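Local structure of Alpha/beta hydrolase (Pseudomonas aeruginosa PAO1, 4R1D) at residues Trp167-Ala172 and Trp546-Tyr550; Pro176-Gly180 and Lys524-Asn528. The protein binds calcium and probably acts as a lipase effector of the H2 type VI secretion system, with Tli4 as its inhibitor. All coordinates share one frame; numbering follows the deposited sequence.

Contact 1. Residues Trp167-Ala172 and Trp546-Tyr550; sequences WWNDEA and WAALY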
loop_
_atom_site.group_PDB
_atom_site.type_symbol
_atom_site.label_atom_id
_atom_site.label_comp_id
_atom_site.label_asym_id
_atom_site.label_seq_id
_atom_site.Cartn_x
_atom_site.Cartn_y
_atom_site.Cartn_z
ATOM N N TRP A 167 26.104 -24.800 -6.977
ATOM C CA TRP A 167 25.933 -23.784 -5.938
ATOM C C TRP A 167 25.940 -24.394 -4.535
ATOM O O TRP A 167 26.725 -23.979 -3.669
ATOM C CB TRP A 167 24.676 -22.934 -6.182
ATOM C CG TRP A 167 24.695 -21.647 -5.401
ATOM C CD1 TRP A 167 25.274 -20.465 -5.773
ATOM C CD2 TRP A 167 24.139 -21.431 -4.101
ATOM N NE1 TRP A 167 25.099 -19.518 -4.783
ATOM C CE2 TRP A 167 24.403 -20.090 -3.749
ATOM C CE3 TRP A 167 23.425 -22.238 -3.208
ATOM C CZ2 TRP A 167 23.982 -19.541 -2.543
ATOM C CZ3 TRP A 167 23.009 -21.691 -2.008
ATOM C CH2 TRP A 167 23.291 -20.353 -1.685
ATOM N N TRP A 168 25.087 -25.393 -4.318
ATOM C CA TRP A 168 25.043 -26.084 -3.031
ATOM C C TRP A 168 26.382 -26.750 -2.738
ATOM O O TRP A 168 26.768 -26.896 -1.590
ATOM C CB TRP A 168 23.944 -27.146 -3.009
ATOM C CG TRP A 168 22.553 -26.594 -3.174
ATOM C CD1 TRP A 168 21.723 -26.775 -4.244
ATOM C CD2 TRP A 168 21.853 -25.754 -2.256
ATOM N NE1 TRP A 168 20.533 -26.115 -4.036
ATOM C CE2 TRP A 168 20.590 -25.475 -2.824
ATOM C CE3 TRP A 168 22.163 -25.214 -1.005
ATOM C CZ2 TRP A 168 19.640 -24.680 -2.181
ATOM C CZ3 TRP A 168 21.218 -24.433 -0.364
ATOM C CH2 TRP A 168 19.971 -24.170 -0.953
ATOM N N ASN A 169 27.078 -27.159 -3.792
ATOM C CA ASN A 169 28.316 -27.915 -3.611
ATOM C C ASN A 169 29.548 -27.061 -3.363
ATOM O O ASN A 169 30.653 -27.593 -3.197
ATOM C CB ASN A 169 28.562 -28.864 -4.796
ATOM C CG ASN A 169 28.953 -28.134 -6.072
ATOM O OD1 ASN A 169 29.193 -26.925 -6.080
ATOM N ND2 ASN A 169 29.015 -28.880 -7.169
ATOM N N ASP A 170 29.373 -25.744 -3.331
ATOM C CA ASP A 170 30.512 -24.847 -3.140
ATOM C C ASP A 170 30.072 -23.572 -2.432
ATOM O O ASP A 170 30.310 -23.401 -1.228
ATOM C CB ASP A 170 31.151 -24.533 -4.496
ATOM C CG ASP A 170 32.388 -23.638 -4.387
ATOM O OD1 ASP A 170 32.688 -23.116 -3.290
ATOM O OD2 ASP A 170 33.051 -23.443 -5.420
ATOM N N GLU A 171 29.405 -22.692 -3.172
ATOM C CA GLU A 171 28.974 -21.407 -2.630
ATOM C C GLU A 171 28.191 -21.504 -1.311
ATOM O O GLU A 171 28.405 -20.708 -0.385
ATOM C CB GLU A 171 28.158 -20.632 -3.681
ATOM C CG GLU A 171 28.975 -20.125 -4.876
ATOM C CD GLU A 171 29.061 -21.120 -6.041
ATOM O OE1 GLU A 171 28.978 -22.350 -5.820
ATOM O OE2 GLU A 171 29.224 -20.662 -7.193
ATOM N N ALA A 172 27.271 -22.458 -1.230
ATOM C CA ALA A 172 26.448 -22.617 -0.042
ATOM C C ALA A 172 27.243 -22.958 1.208
ATOM O O ALA A 172 26.763 -22.742 2.308
ATOM C CB ALA A 172 25.390 -23.672 -0.266
ATOM N N TRP A 546 22.080 -15.572 -0.805
ATOM C CA TRP A 546 22.835 -16.545 -0.007
ATOM C C TRP A 546 22.213 -16.652 1.372
ATOM O O TRP A 546 21.941 -17.737 1.857
ATOM C CB TRP A 546 24.301 -16.109 0.139
ATOM C CG TRP A 546 25.175 -17.201 0.708
ATOM C CD1 TRP A 546 25.923 -18.096 -0.006
ATOM C CD2 TRP A 546 25.369 -17.533 2.096
ATOM N NE1 TRP A 546 26.577 -18.952 0.848
ATOM C CE2 TRP A 546 26.247 -18.632 2.141
ATOM C CE3 TRP A 546 24.888 -17.001 3.302
ATOM C CZ2 TRP A 546 26.649 -19.218 3.343
ATOM C CZ3 TRP A 546 25.285 -17.583 4.491
ATOM C CH2 TRP A 546 26.168 -18.675 4.504
ATOM N N ALA A 547 22.002 -15.509 2.020
ATOM C CA ALA A 547 21.461 -15.527 3.372
ATOM C C ALA A 547 20.055 -16.138 3.463
ATOM O O ALA A 547 19.714 -16.763 4.463
ATOM C CB ALA A 547 21.484 -14.116 3.988
ATOM N N ALA A 548 19.243 -15.935 2.431
ATOM C CA ALA A 548 17.912 -16.537 2.386
ATOM C C ALA A 548 17.988 -18.060 2.249
ATOM O O ALA A 548 17.362 -18.798 3.010
ATOM C CB ALA A 548 17.097 -15.948 1.247
ATOM N N LEU A 549 18.757 -18.533 1.276
ATOM C CA LEU A 549 18.864 -19.971 1.073
ATOM C C LEU A 549 19.523 -20.652 2.272
ATOM O O LEU A 549 19.113 -21.732 2.687
ATOM C CB LEU A 549 19.615 -20.270 -0.222
ATOM C CG LEU A 549 18.799 -19.908 -1.469
ATOM C CD1 LEU A 549 19.708 -19.795 -2.656
ATOM C CD2 LEU A 549 17.693 -20.956 -1.697
ATOM N N TYR A 550 20.543 -20.007 2.830
ATOM C CA TYR A 550 21.184 -20.503 4.041
ATOM C C TYR A 550 20.160 -20.651 5.169
ATOM O O TYR A 550 20.098 -21.685 5.831
ATOM C CB TYR A 550 22.301 -19.543 4.475
ATOM C CG TYR A 550 22.911 -19.877 5.802
ATOM C CD1 TYR A 550 23.990 -20.750 5.891
ATOM C CD2 TYR A 550 22.426 -19.306 6.977
ATOM C CE1 TYR A 550 24.569 -21.055 7.120
ATOM C CE2 TYR A 550 22.999 -19.612 8.214
ATOM C CZ TYR A 550 24.065 -20.484 8.272
ATOM O OH TYR A 550 24.622 -20.792 9.485
#

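Contact 2. Residues Pro176-Gly180 and Lys524-Asn528; sequences PGDQG and KGQAN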
loop_
_atom_site.group_PDB
_atom_site.type_symbol
_atom_site.label_atom_id
_atom_site.label_comp_id
_atom_site.label_asym_id
_atom_site.label_seq_id
_atom_site.Cartn_x
_atom_site.Cartn_y
_atom_site.Cartn_z
ATOM N N PRO A 176 29.659 -18.681 7.649
ATOM C CA PRO A 176 28.738 -17.546 7.791
ATOM C C PRO A 176 29.445 -16.212 8.034
ATOM O O PRO A 176 28.973 -15.184 7.558
ATOM C CB PRO A 176 27.875 -17.940 8.994
ATOM C CG PRO A 176 27.900 -19.443 8.994
ATOM C CD PRO A 176 29.261 -19.836 8.471
ATOM N N GLY A 177 30.576 -16.227 8.734
ATOM C CA GLY A 177 31.309 -14.999 8.988
ATOM C C GLY A 177 31.783 -14.325 7.713
ATOM O O GLY A 177 31.837 -13.097 7.619
ATOM N N ASP A 178 32.135 -15.143 6.728
ATOM C CA ASP A 178 32.593 -14.648 5.442
ATOM C C ASP A 178 31.472 -13.833 4.788
ATOM O O ASP A 178 31.734 -12.954 3.965
ATOM C CB ASP A 178 32.941 -15.822 4.528
ATOM C CG ASP A 178 34.273 -16.483 4.878
ATOM O OD1 ASP A 178 34.859 -16.157 5.924
ATOM O OD2 ASP A 178 34.721 -17.342 4.086
ATOM N N GLN A 179 30.231 -14.157 5.154
ATOM C CA GLN A 179 29.031 -13.540 4.568
ATOM C C GLN A 179 28.516 -12.383 5.433
ATOM O O GLN A 179 27.427 -11.839 5.194
ATOM C CB GLN A 179 27.909 -14.575 4.431
ATOM C CG GLN A 179 28.236 -15.777 3.554
ATOM C CD GLN A 179 28.187 -15.459 2.071
ATOM O OE1 GLN A 179 27.485 -14.537 1.644
ATOM N NE2 GLN A 179 28.927 -16.232 1.269
ATOM N N GLY A 180 29.290 -12.018 6.449
ATOM C CA GLY A 180 28.918 -10.905 7.309
ATOM C C GLY A 180 28.097 -11.283 8.535
ATOM O O GLY A 180 27.549 -10.409 9.194
ATOM N N LYS A 524 31.630 -7.329 7.977
ATOM C CA LYS A 524 32.923 -7.969 7.743
ATOM C C LYS A 524 32.770 -9.189 6.841
ATOM O O LYS A 524 31.651 -9.577 6.497
ATOM C CB LYS A 524 33.541 -8.416 9.067
ATOM C CG LYS A 524 33.764 -7.296 10.081
ATOM C CD LYS A 524 34.783 -6.283 9.575
ATOM C CE LYS A 524 34.963 -5.136 10.572
ATOM N NZ LYS A 524 35.925 -4.098 10.088
ATOM N N GLY A 525 33.892 -9.806 6.475
ATOM C CA GLY A 525 33.856 -11.053 5.726
ATOM C C GLY A 525 34.320 -10.954 4.287
ATOM O O GLY A 525 34.033 -9.986 3.582
ATOM N N GLN A 526 35.048 -11.973 3.838
ATOM C CA GLN A 526 35.660 -11.923 2.517
ATOM C C GLN A 526 34.660 -12.006 1.366
ATOM O O GLN A 526 34.983 -11.647 0.228
ATOM C CB GLN A 526 36.773 -12.981 2.390
ATOM C CG GLN A 526 36.299 -14.421 2.422
ATOM C CD GLN A 526 37.458 -15.403 2.312
ATOM O OE1 GLN A 526 38.622 -15.001 2.278
ATOM N NE2 GLN A 526 37.146 -16.690 2.265
ATOM N N ALA A 527 33.446 -12.472 1.652
ATOM C CA ALA A 527 32.384 -12.513 0.642
ATOM C C ALA A 527 31.455 -11.313 0.763
ATOM O O ALA A 527 30.374 -11.285 0.166
ATOM C CB ALA A 527 31.595 -13.806 0.756
ATOM N N ASN A 528 31.893 -10.318 1.528
ATOM C CA ASN A 528 31.065 -9.160 1.858
ATOM C C ASN A 528 31.807 -7.857 1.548
ATOM O O ASN A 528 31.653 -6.868 2.259
ATOM C CB ASN A 528 30.713 -9.236 3.346
ATOM C CG ASN A 528 29.631 -8.249 3.772
ATOM O OD1 ASN A 528 28.885 -7.709 2.959
ATOM N ND2 ASN A 528 29.532 -8.042 5.073
HETATM O O HOH W 1 36.290 -13.596 6.042
HETATM O O HOH W 2 29.655 -8.514 9.751
#

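Contact 1. Residues Trp167-Ala172 and Trp546-Tyr550
The indole of Trp167 lies between Leu549 on one face and its own loop on the other. Leu549 CD1 makes a CH-pi contact over the six-membered ring, 4.2 Å from the ring centroid and 29° off the normal. On the opposite face, Glu171 CB sits above the rim. At the edge, in the ring plane, is CD2 of Trp168. The outer corner of the ring reaches Trp546, where Trp167 CZ2 lies 3.5 Å from Trp546 CD1. The two indoles meet obliquely. Trp546 has CB of Tyr550 over one face, from the next turn of its helix. Its edge points at the loop backbone. There NE1 donates to Glu171 O at 2.8 Å, with an N-H...O angle of 162°. The oxygen is almost in the indole plane, but the nitrogen stands above the carbonyl plane and so does not meet a lone pair. Trp546 CG is anti to the backbone N (chi1 -169°), which carries the indole out of the helix to this carbonyl. Trp168 has Trp167 CE3 above one face. Its CH2 corner touches Leu549 CB at 4.0 Å, crossing that side chain at about a right angle. Both neighbouring indoles thus meet the same leucine; the backbone between Trp167 and Asp170 forms a type I turn. Ala172 N and Asp170 N bind Trp167 O from opposite faces of its carbonyl plane. The contact packs the loop against helix 542-556, near the calcium site: the Trp168 side chain is about 7 Å from that of the calcium ligand Phe202. Trp168 NE1 donates to Arg154 O of helix 141-155. The contact is thus largely apolar, with the indole N-H groups of Trp546 and Trp168 satisfied by backbone carbonyls, Glu171 O and Arg154 O.

Contact 2. Residues Pro176-Gly180 and Lys524-Asn528
Lys524 meets Gly180 through its backbone. Its carbonyl O lies 3.1 Å from Gly180 CA in a CA-H...O contact, and a water joins Lys524 N to Gly180 O. The same Lys524 O accepts Asn528 ND2 at 3.0 Å, which closes the second segment on itself. Gly525 comes next and fits against the 3-10 turn. With no side chain, its CA comes close to two carbonyl oxygens: it is 3.3 Å from Asp178 O, and Gly177 O is also near. Gln526 runs beside Asp178, pointing the same way. Its CG takes the position between the backbone N and the carbonyl carbon (chi1 67°), and the extended chain brings NE2 to Asp178 OD2 at 3.1 Å. This bond is weak and bent, with an N-H...O angle of 132°; the amide and carboxylate planes are 59° apart. A second water accepts from Gln526 N and donates to Asp178 OD1. Ala527 N gives the main direct link, to Asp178 O at 2.9 Å. Ala527 CB packs 3.6 Å from Gln179 NE2, whose hydrogen bond goes to Ser174 OG. Asn528 ends the type I turn that starts at Gly525. Its ND2 also donates to Arg518 O, while OD1 accepts from Gly520 N and from Arg543 of helix 542-556. The contact therefore sits beside edge strand 515-519, where Gly180 is joined to Arg518 by backbone hydrogen bonding, and Gln179 reaches Phe517 and Trp546.

The centres of contacts 1 and 2 lie about 13 Å apart, on the same side of the chain's centre. Both take their first segment from the loop between strand 163-164 and helix 191-197. Their second segments follow strand 515-519: residues 524-528 in the loop after it, then 546-550 on helix 542-556. The chain order is 167-172, 176-180, 524-528, 546-550, so contact 2 falls within the span of contact 1. The two touch directly. Trp546 CD2 is 3.5 Å from Gln179 CD, and Tyr550 OH packs on Pro176. One long loop is thereby fastened to the C-terminal part of the chain, helix 542-556 and the loop before it, beside the outermost parallel strand.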